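Long-range contact in DPS family protein (Vibrio cholerae O1 biovar El Tor, PDB 3IQ1), which probably binds and oxidises iron, as other members of the ferritin-like Dps family do, and assembles into a shell of twelve subunits: residues Leu23-Leu27 with Leu70-Ile74. Numbering follows the deposited sequence.
Sequences LNNLL and LAERI
L70 packs against L23, L26 and L27 and brings its two methyls against different neighbours. Its CD1 lies 3.5 Å from L23 CD2, the tightest carbon pair of the interface, while CD2 lies over the backbone of the opposite helix, 3.7 Å from L27 CA. Because L70 holds CG anti to its own N (chi1 -174°), the isobutyl group extends toward helix 13-43, and the L26 side chain crosses that of L70 at about a right angle, CD2 to CD2 3.9 Å. One turn further along, I74 repeats the approach with its longer branch: CG1 lies 3.7 Å from L23 CB, and the terminal CD1 reaches the first helix, 3.7 Å from N24 N and close to L27 CD2. The two segments run antiparallel, their axes 9.8 Å apart at an angle of 159°, as expected of helices 13-43 and 49-76, the first hairpin of the ferritin-like four-helix bundle. No hydrogen bond crosses between them; the contact is apolar and buried, and L23 and L26 continue inward onto helices 103-131 and 134-158. Packing is looser towards A71, whose CB is 4.5 Å from L27 CD2, and at R73, where only the aliphatic stem takes part, CG lying 4.1 Å from L23 CD1. Bent at chi2 (63°), R73 carries its guanidinium away to salt bridges with D133 and with E148 of a second subunit. Next to it, E72, partly exposed, forms a salt bridge with K149 of that same neighbouring subunit, while A71 packs on W42 of a third.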
loop_
_atom_site.group_PDB
_atom_site.type_symbol
_atom_site.label_atom_id
_atom_site.label_comp_id
_atom_site.label_asym_id
_atom_site.label_seq_id
_atom_site.Cartn_x
_atom_site.Cartn_y
_atom_site.Cartn_z
ATOM N N LEU B 23 7.123 21.220 32.581
ATOM C CA LEU B 23 6.638 20.760 31.311
ATOM C C LEU B 23 5.688 21.778 30.626
ATOM O O LEU B 23 5.677 21.911 29.409
ATOM C CB LEU B 23 6.006 19.390 31.400
ATOM C CG LEU B 23 6.968 18.196 31.707
ATOM C CD1 LEU B 23 6.154 17.001 32.151
ATOM C CD2 LEU B 23 7.844 17.847 30.482
ATOM N N ASN B 24 4.851 22.423 31.404
ATOM C CA ASN B 24 3.970 23.437 30.890
ATOM C C ASN B 24 4.751 24.618 30.381
ATOM O O ASN B 24 4.390 25.187 29.328
ATOM C CB ASN B 24 2.982 23.910 31.970
ATOM C CG ASN B 24 1.648 23.306 31.839
ATOM O OD1 ASN B 24 1.007 22.929 32.868
ATOM N ND2 ASN B 24 1.171 23.212 30.608
ATOM N N ASN B 25 5.829 25.007 31.063
ATOM C CA ASN B 25 6.668 26.117 30.515
ATOM C C ASN B 25 7.326 25.695 29.214
ATOM O O ASN B 25 7.453 26.445 28.268
ATOM C CB ASN B 25 7.691 26.604 31.532
ATOM C CG ASN B 25 7.057 27.372 32.649
ATOM O OD1 ASN B 25 5.975 28.001 32.491
ATOM N ND2 ASN B 25 7.753 27.394 33.805
ATOM N N LEU B 26 7.725 24.437 29.151
ATOM C CA LEU B 26 8.271 23.899 27.911
ATOM C C LEU B 26 7.246 23.957 26.779
ATOM O O LEU B 26 7.575 24.325 25.660
ATOM C CB LEU B 26 8.781 22.489 28.107
ATOM C CG LEU B 26 9.446 21.772 26.911
ATOM C CD1 LEU B 26 10.726 22.422 26.471
ATOM C CD2 LEU B 26 9.662 20.311 27.272
ATOM N N LEU B 27 6.028 23.522 27.063
ATOM C CA LEU B 27 4.911 23.526 26.107
ATOM C C LEU B 27 4.669 24.932 25.574
ATOM O O LEU B 27 4.488 25.103 24.377
ATOM C CB LEU B 27 3.666 22.949 26.794
ATOM C CG LEU B 27 2.377 22.997 25.990
ATOM C CD1 LEU B 27 2.515 22.244 24.681
ATOM C CD2 LEU B 27 1.242 22.445 26.814
ATOM N N LEU B 70 3.619 16.152 24.659
ATOM C CA LEU B 70 3.900 16.909 25.858
ATOM C C LEU B 70 2.648 17.261 26.657
ATOM O O LEU B 70 2.595 17.053 27.869
ATOM C CB LEU B 70 4.682 18.147 25.439
ATOM C CG LEU B 70 5.251 19.091 26.399
ATOM C CD1 LEU B 70 6.090 18.341 27.476
ATOM C CD2 LEU B 70 6.151 20.088 25.583
ATOM N N ALA B 71 1.593 17.746 25.987
ATOM C CA ALA B 71 0.338 17.996 26.671
ATOM C C ALA B 71 -0.208 16.702 27.299
ATOM O O ALA B 71 -0.674 16.755 28.443
ATOM C CB ALA B 71 -0.721 18.575 25.704
ATOM N N GLU B 72 -0.091 15.588 26.592
ATOM C CA GLU B 72 -0.549 14.269 27.108
ATOM C C GLU B 72 0.283 13.849 28.337
ATOM O O GLU B 72 -0.262 13.263 29.277
ATOM C CB GLU B 72 -0.441 13.196 26.061
ATOM C CG GLU B 72 -1.363 13.314 24.962
ATOM C CD GLU B 72 -1.294 12.094 24.084
ATOM O OE1 GLU B 72 -0.185 11.446 23.959
ATOM O OE2 GLU B 72 -2.355 11.821 23.525
ATOM N N ARG B 73 1.578 14.121 28.334
ATOM C CA ARG B 73 2.418 13.802 29.515
ATOM C C ARG B 73 1.956 14.618 30.735
ATOM O O ARG B 73 1.896 14.116 31.821
ATOM C CB ARG B 73 3.919 14.038 29.249
ATOM C CG ARG B 73 4.840 13.548 30.330
ATOM C CD ARG B 73 4.794 12.034 30.542
ATOM N NE ARG B 73 5.349 11.646 31.822
ATOM C CZ ARG B 73 5.139 10.466 32.390
ATOM N NH1 ARG B 73 4.477 9.526 31.715
ATOM N NH2 ARG B 73 5.644 10.190 33.584
ATOM N N ILE B 74 1.645 15.895 30.537
ATOM C CA ILE B 74 1.128 16.753 31.603
ATOM C C ILE B 74 -0.168 16.186 32.159
ATOM O O ILE B 74 -0.355 16.066 33.388
ATOM C CB ILE B 74 0.980 18.209 31.111
ATOM C CG1 ILE B 74 2.379 18.818 30.831
ATOM C CG2 ILE B 74 0.145 19.042 32.123
ATOM C CD1 ILE B 74 2.383 20.106 29.939
#